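PDB 5O4M: HcgC, which probably methylates the pyridinol precursor of the FeGP cofactor, using S-adenosyl-L-methionine as the methyl donor. Local coordinates for residues I132-K137 against L163-S168; K15-D20 against N226-T231. One frame throughout, in Å; residues are numbered along the deposited sequence.

Contact 1 of 2, residues I132-K137 against L163-S168; sequences IVEDPK and LKTYRS. With SAH (S-adenosyl-L-homocysteine), chain E.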
loop_
_atom_site.group_PDB
_atom_site.type_symbol
_atom_site.label_atom_id
_atom_site.label_comp_id
_atom_site.label_asym_id
_atom_site.label_seq_id
_atom_site.Cartn_x
_atom_site.Cartn_y
_atom_site.Cartn_z
ATOM N N ILE A 132 -28.157 -14.124 18.504
ATOM C CA ILE A 132 -26.847 -13.787 17.940
ATOM C C ILE A 132 -27.142 -12.779 16.765
ATOM O O ILE A 132 -27.902 -13.108 15.866
ATOM C CB ILE A 132 -25.974 -14.985 17.467
ATOM C CG1 ILE A 132 -25.585 -15.894 18.639
ATOM C CG2 ILE A 132 -24.680 -14.499 16.773
ATOM C CD1 ILE A 132 -25.164 -17.216 18.223
ATOM N N VAL A 133 -26.549 -11.559 16.790
ATOM C CA VAL A 133 -26.733 -10.570 15.746
ATOM C C VAL A 133 -25.368 -10.379 15.091
ATOM O O VAL A 133 -24.402 -10.082 15.775
ATOM C CB VAL A 133 -27.254 -9.219 16.265
ATOM C CG1 VAL A 133 -27.411 -8.225 15.116
ATOM C CG2 VAL A 133 -28.576 -9.381 17.007
ATOM N N GLU A 134 -25.275 -10.541 13.767
ATOM C CA GLU A 134 -24.004 -10.332 13.088
ATOM C C GLU A 134 -23.746 -8.844 12.951
ATOM O O GLU A 134 -24.583 -8.121 12.421
ATOM C CB GLU A 134 -23.999 -10.950 11.683
ATOM C CG GLU A 134 -22.682 -10.698 10.950
ATOM C CD GLU A 134 -22.338 -11.667 9.847
ATOM O OE1 GLU A 134 -23.267 -12.187 9.192
ATOM O OE2 GLU A 134 -21.127 -11.826 9.572
ATOM N N ASP A 135 -22.609 -8.380 13.393
ATOM C CA ASP A 135 -22.277 -6.952 13.283
ATOM C C ASP A 135 -21.676 -6.785 11.884
ATOM O O ASP A 135 -20.647 -7.403 11.621
ATOM C CB ASP A 135 -21.268 -6.548 14.358
ATOM C CG ASP A 135 -20.787 -5.114 14.322
ATOM O OD1 ASP A 135 -21.316 -4.324 13.503
ATOM O OD2 ASP A 135 -19.943 -4.755 15.170
ATOM N N PRO A 136 -22.292 -5.999 10.987
ATOM C CA PRO A 136 -21.723 -5.827 9.630
ATOM C C PRO A 136 -20.494 -4.928 9.556
ATOM O O PRO A 136 -19.768 -4.959 8.570
ATOM C CB PRO A 136 -22.888 -5.207 8.846
ATOM C CG PRO A 136 -23.665 -4.461 9.856
ATOM C CD PRO A 136 -23.523 -5.211 11.148
ATOM N N LYS A 137 -20.265 -4.120 10.584
ATOM C CA LYS A 137 -19.139 -3.200 10.620
ATOM C C LYS A 137 -17.820 -3.928 10.700
ATOM O O LYS A 137 -17.697 -4.877 11.459
ATOM C CB LYS A 137 -19.235 -2.274 11.860
ATOM C CG LYS A 137 -20.452 -1.360 11.898
ATOM C CD LYS A 137 -20.358 -0.310 13.020
ATOM C CE LYS A 137 -20.181 -0.869 14.431
ATOM N NZ LYS A 137 -21.278 -1.805 14.846
ATOM N N LEU A 163 -21.814 -11.353 16.517
ATOM C CA LEU A 163 -20.849 -12.020 15.671
ATOM C C LEU A 163 -20.023 -10.977 14.930
ATOM O O LEU A 163 -20.554 -10.218 14.120
ATOM C CB LEU A 163 -21.537 -13.016 14.706
ATOM C CG LEU A 163 -20.629 -13.648 13.632
ATOM C CD1 LEU A 163 -19.614 -14.588 14.249
ATOM C CD2 LEU A 163 -21.466 -14.335 12.595
ATOM N N LYS A 164 -18.740 -10.953 15.219
ATOM C CA LYS A 164 -17.772 -10.025 14.626
ATOM C C LYS A 164 -16.729 -10.769 13.815
ATOM O O LYS A 164 -16.267 -11.817 14.245
ATOM C CB LYS A 164 -17.072 -9.263 15.732
ATOM C CG LYS A 164 -18.027 -8.448 16.569
ATOM C CD LYS A 164 -17.307 -7.688 17.666
ATOM C CE LYS A 164 -18.252 -6.886 18.527
ATOM N NZ LYS A 164 -18.726 -5.646 17.861
ATOM N N THR A 165 -16.356 -10.225 12.658
ATOM C CA THR A 165 -15.363 -10.838 11.783
ATOM C C THR A 165 -14.468 -9.794 11.187
ATOM O O THR A 165 -14.955 -8.886 10.534
ATOM C CB THR A 165 -16.003 -11.678 10.653
ATOM O OG1 THR A 165 -17.015 -12.537 11.189
ATOM C CG2 THR A 165 -14.944 -12.499 9.864
ATOM N N TYR A 166 -13.146 -9.936 11.400
ATOM C CA TYR A 166 -12.154 -9.003 10.865
ATOM C C TYR A 166 -10.988 -9.743 10.295
ATOM O O TYR A 166 -10.888 -10.939 10.434
ATOM C CB TYR A 166 -11.579 -8.120 12.023
ATOM C CG TYR A 166 -12.630 -7.462 12.895
ATOM C CD1 TYR A 166 -13.405 -6.419 12.418
ATOM C CD2 TYR A 166 -12.865 -7.903 14.193
ATOM C CE1 TYR A 166 -14.369 -5.807 13.214
ATOM C CE2 TYR A 166 -13.834 -7.301 15.000
ATOM C CZ TYR A 166 -14.585 -6.257 14.505
ATOM O OH TYR A 166 -15.536 -5.679 15.296
ATOM N N ARG A 167 -10.086 -9.003 9.664
ATOM C CA ARG A 167 -8.844 -9.505 9.095
ATOM C C ARG A 167 -7.754 -8.945 9.997
ATOM O O ARG A 167 -7.626 -7.727 10.109
ATOM C CB ARG A 167 -8.654 -9.048 7.655
ATOM C CG ARG A 167 -9.641 -9.732 6.725
ATOM C CD ARG A 167 -9.287 -9.559 5.275
ATOM N NE ARG A 167 -9.090 -8.155 4.923
ATOM C CZ ARG A 167 -8.147 -7.658 4.134
ATOM N NH1 ARG A 167 -8.096 -6.361 3.891
ATOM N NH2 ARG A 167 -7.246 -8.460 3.571
ATOM N N SER A 168 -6.991 -9.809 10.664
ATOM C CA SER A 168 -5.902 -9.342 11.536
ATOM C C SER A 168 -4.872 -8.623 10.670
ATOM O O SER A 168 -4.527 -9.110 9.577
ATOM C CB SER A 168 -5.269 -10.507 12.278
ATOM O OG SER A 168 -4.593 -11.337 11.357
HETATM N N SAH E . -24.010 -11.088 6.706
HETATM C CA SAH E . -24.027 -11.753 5.385
HETATM C CB SAH E . -24.450 -10.724 4.317
HETATM C CG SAH E . -25.920 -10.338 4.460
HETATM S SD SAH E . -26.655 -9.639 3.022
HETATM C C SAH E . -22.654 -12.230 5.073
HETATM O O SAH E . -22.538 -13.056 4.170
HETATM O OXT SAH E . -21.671 -11.808 5.712
HETATM C "C5'" SAH E . -28.352 -9.495 3.481
HETATM C "C4'" SAH E . -29.085 -10.851 3.305
HETATM O "O4'" SAH E . -30.247 -10.862 4.140
HETATM C "C3'" SAH E . -29.635 -10.990 1.885
HETATM O "O3'" SAH E . -29.836 -12.395 1.539
HETATM C "C2'" SAH E . -30.963 -10.241 1.960
HETATM O "O2'" SAH E . -31.886 -10.630 0.928
HETATM C "C1'" SAH E . -31.445 -10.683 3.331
HETATM N N9 SAH E . -32.296 -9.688 4.012
HETATM C C8 SAH E . -32.184 -8.341 3.994
HETATM N N7 SAH E . -33.156 -7.806 4.785
HETATM C C5 SAH E . -33.889 -8.824 5.323
HETATM C C6 SAH E . -35.059 -8.994 6.253
HETATM N N6 SAH E . -35.696 -7.931 6.805
HETATM N N1 SAH E . -35.492 -10.241 6.540
HETATM C C2 SAH E . -34.895 -11.330 6.011
HETATM N N3 SAH E . -33.834 -11.250 5.173
HETATM C C4 SAH E . -33.293 -10.058 4.811
HETATM O O HOH W 1 -19.213 -11.179 11.293
HETATM O O HOH W 2 -17.790 -7.516 12.447
HETATM O O HOH W 3 -17.452 -4.152 14.315
#
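Leu163 lays its CD2 methyl against the carboxylate end of Glu134, 3.9 Å from CD, while its CB meets the CG2 branch of Ile132. The two strands run parallel here: Val133 O accepts from Leu163 N, and Leu163 O takes Asp135 N at 2.9 Å. With CG anti to the backbone N (chi1 178°) and the chain extended beyond it, Glu134 carries OE1 to the amino group of S-adenosyl-L-homocysteine, 2.8 Å from SAH N. Its OE2 pairs with Lys29 and takes a water hydrogen; the same water bonds to Thr165 OG1, which also meets Ser255. Asp135 gathers two lysines. Lys164 NZ approaches OD2 of Asp135 on its anti lone pair at 3.1 Å, whereas Lys137 brings NZ and backbone N to OD1 from opposite faces of the carboxylate, the latter bond closing an Asx turn. Lys137 NZ has a second anion in Asp148. Another water accepts from Tyr166 OH at the ring edge, 2.6 Å away, and donates to Asp135 OD2 and Lys137 O. A ligand site at the C-terminal edge of parallel strands is characteristic of Rossmann-like folds; here Glu134 holds the amino end of SAH.

Contact 2 of 2, residues K15-D20 against N226-T231; sequences KIKIKD and NMSAIT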
loop_
_atom_site.group_PDB
_atom_site.type_symbol
_atom_site.label_atom_id
_atom_site.label_comp_id
_atom_site.label_asym_id
_atom_site.label_seq_id
_atom_site.Cartn_x
_atom_site.Cartn_y
_atom_site.Cartn_z
ATOM N N LYS A 15 -4.906 -22.437 -7.818
ATOM C CA LYS A 15 -5.620 -23.679 -7.451
ATOM C C LYS A 15 -6.784 -23.268 -6.541
ATOM O O LYS A 15 -7.871 -23.821 -6.627
ATOM C CB LYS A 15 -4.686 -24.666 -6.730
ATOM C CG LYS A 15 -3.620 -25.212 -7.647
ATOM C CD LYS A 15 -2.678 -26.151 -6.937
ATOM C CE LYS A 15 -1.323 -26.253 -7.611
ATOM N NZ LYS A 15 -1.366 -26.850 -8.983
ATOM N N ILE A 16 -6.543 -22.283 -5.670
ATOM C CA ILE A 16 -7.562 -21.743 -4.770
ATOM C C ILE A 16 -8.604 -20.996 -5.645
ATOM O O ILE A 16 -8.262 -20.127 -6.443
ATOM C CB ILE A 16 -6.909 -20.831 -3.694
ATOM C CG1 ILE A 16 -6.184 -21.717 -2.655
ATOM C CG2 ILE A 16 -7.930 -19.895 -3.009
ATOM C CD1 ILE A 16 -5.200 -20.972 -1.689
ATOM N N LYS A 17 -9.865 -21.333 -5.500
ATOM C CA LYS A 17 -10.940 -20.724 -6.270
ATOM C C LYS A 17 -11.643 -19.843 -5.366
ATOM O O LYS A 17 -11.523 -20.039 -4.190
ATOM C CB LYS A 17 -11.927 -21.777 -6.833
ATOM C CG LYS A 17 -11.335 -22.932 -7.558
ATOM C CD LYS A 17 -10.321 -22.534 -8.564
ATOM C CE LYS A 17 -9.880 -23.703 -9.415
ATOM N NZ LYS A 17 -8.869 -23.289 -10.430
ATOM N N ILE A 18 -12.427 -18.912 -5.892
ATOM C CA ILE A 18 -13.176 -17.954 -5.084
ATOM C C ILE A 18 -14.086 -18.705 -4.089
ATOM O O ILE A 18 -14.219 -18.268 -2.963
ATOM C CB ILE A 18 -14.003 -16.968 -5.975
ATOM C CG1 ILE A 18 -13.086 -16.180 -6.938
ATOM C CG2 ILE A 18 -14.792 -15.976 -5.124
ATOM C CD1 ILE A 18 -13.675 -15.931 -8.188
ATOM N N LYS A 19 -14.719 -19.823 -4.516
ATOM C CA LYS A 19 -15.600 -20.624 -3.650
ATOM C C LYS A 19 -14.844 -21.206 -2.440
ATOM O O LYS A 19 -15.441 -21.411 -1.382
ATOM C CB LYS A 19 -16.264 -21.757 -4.450
ATOM C CG LYS A 19 -15.337 -22.892 -4.854
ATOM C CD LYS A 19 -16.092 -23.928 -5.653
ATOM C CE LYS A 19 -15.362 -25.243 -5.763
ATOM N NZ LYS A 19 -16.139 -26.232 -6.566
ATOM N N ASP A 20 -13.538 -21.500 -2.597
ATOM C CA ASP A 20 -12.717 -22.025 -1.513
ATOM C C ASP A 20 -12.527 -20.896 -0.483
ATOM O O ASP A 20 -12.460 -21.154 0.708
ATOM C CB ASP A 20 -11.353 -22.500 -2.028
ATOM C CG ASP A 20 -11.404 -23.625 -3.053
ATOM O OD1 ASP A 20 -12.418 -24.362 -3.087
ATOM O OD2 ASP A 20 -10.426 -23.771 -3.823
ATOM N N ASN A 226 -16.499 -20.780 -9.033
ATOM C CA ASN A 226 -15.583 -21.868 -9.393
ATOM C C ASN A 226 -14.321 -21.326 -10.086
ATOM O O ASN A 226 -13.373 -22.074 -10.308
ATOM C CB ASN A 226 -16.234 -22.867 -10.341
ATOM C CG ASN A 226 -17.224 -23.807 -9.700
ATOM O OD1 ASN A 226 -17.004 -24.330 -8.612
ATOM N ND2 ASN A 226 -18.286 -24.140 -10.418
ATOM N N MET A 227 -14.306 -20.046 -10.419
ATOM C CA MET A 227 -13.182 -19.414 -11.077
ATOM C C MET A 227 -11.972 -19.331 -10.111
ATOM O O MET A 227 -12.138 -19.161 -8.903
ATOM C CB MET A 227 -13.642 -17.978 -11.505
ATOM C CG MET A 227 -12.870 -17.311 -12.638
ATOM S SD MET A 227 -13.023 -18.229 -14.186
ATOM C CE MET A 227 -11.179 -18.836 -14.357
ATOM N N SER A 228 -10.754 -19.458 -10.653
ATOM C CA SER A 228 -9.515 -19.331 -9.895
ATOM C C SER A 228 -9.581 -17.947 -9.315
ATOM O O SER A 228 -10.037 -17.015 -9.999
ATOM C CB SER A 228 -8.288 -19.413 -10.790
ATOM O OG SER A 228 -8.037 -20.756 -11.112
ATOM N N ALA A 229 -9.166 -17.781 -8.074
ATOM C CA ALA A 229 -9.224 -16.453 -7.504
ATOM C C ALA A 229 -8.289 -15.492 -8.241
ATOM O O ALA A 229 -8.624 -14.303 -8.412
ATOM C CB ALA A 229 -8.863 -16.502 -6.040
ATOM N N ILE A 230 -7.119 -15.990 -8.674
ATOM C CA ILE A 230 -6.129 -15.155 -9.351
ATOM C C ILE A 230 -5.481 -15.836 -10.525
ATOM O O ILE A 230 -5.272 -17.038 -10.512
ATOM C CB ILE A 230 -5.036 -14.719 -8.300
ATOM C CG1 ILE A 230 -5.641 -13.799 -7.210
ATOM C CG2 ILE A 230 -3.819 -14.017 -8.970
ATOM C CD1 ILE A 230 -4.804 -13.560 -6.011
ATOM N N THR A 231 -5.165 -15.043 -11.544
ATOM C CA THR A 231 -4.501 -15.472 -12.758
ATOM C C THR A 231 -3.289 -14.558 -12.885
ATOM O O THR A 231 -3.432 -13.347 -12.823
ATOM C CB THR A 231 -5.425 -15.472 -13.975
ATOM O OG1 THR A 231 -6.524 -16.330 -13.673
ATOM C CG2 THR A 231 -4.696 -15.964 -15.253
#
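The backbones of Lys17 and Ser228 meet in a single bridge, CA to CA 4.1 Å, with the touching parts running 128° apart in direction. Two backbone bonds flank it: Ala229 N gives a nearly straight bond to Ile16 O (176° at the hydrogen), and Ile18 N reaches Met227 O at 3.0 Å, nearly along the C=O axis. Lys17 folds over the bridge. Its chain bends at chi2 (-48°), which lays CD across the backbone, 3.6 Å from Ser228 CA, and delivers NZ to Ser228 OG at 2.8 Å. Ser14 O is bonded to both the ammonium and the hydroxyl, completing a three-way cluster. Cutting this side chain back to an alanine is likely to leave the Ser228 hydroxyl without its ammonium partner and to uncover the backbone of Asn226 and Ser228 that the aliphatic chain now overlies. Lys19, extended beyond CG, points its NZ at the amide oxygen of Asn226, 2.9 Å from OD1, with its CD also close to that oxygen. On the apolar side Ile18 sets CD1 3.9 Å from Met227 CB, while its CG1 packs 3.9 Å from Ala229 CA. Lys17 is the N-cap residue of helix 18-37: its carbonyl accepts from Asp20 N, and its own N-H meets Asp20 OD2 from above the carboxylate plane. Around this junction, Ile18 also leans on Val181 of helix 177-193, and Ile16 turns to Leu246 and Ser247 of helix 239-251. The start of helix 18-37 is thereby joined to the turn between helix 218-224 and strand 230-234, beside strand 10-13 of the small antiparallel sheet.

In the fold
From the N terminus the chain forms strand 10-13 and reaches residues 15-20, the first half of contact 2, at the start of helix 18-37. It then lays down the first four parallel strands of the mixed sheet before residues 132-137 and 163-168 come together, closing contact 1 across a short excursion that contains helices 142-147 and 150-153. Only after helix 177-193 and strand 198-203 do residues 226-231 close contact 2, a loop of more than 200 residues in which contact 1 is nested. Contact 1 joins neighbouring strands of the large sheet; contact 2 ties the start of helix 18-37 to the turn leading into strand 230-234. Their centres lie about 24 Å apart, yet helix 18-37 packs farther along against contact 1.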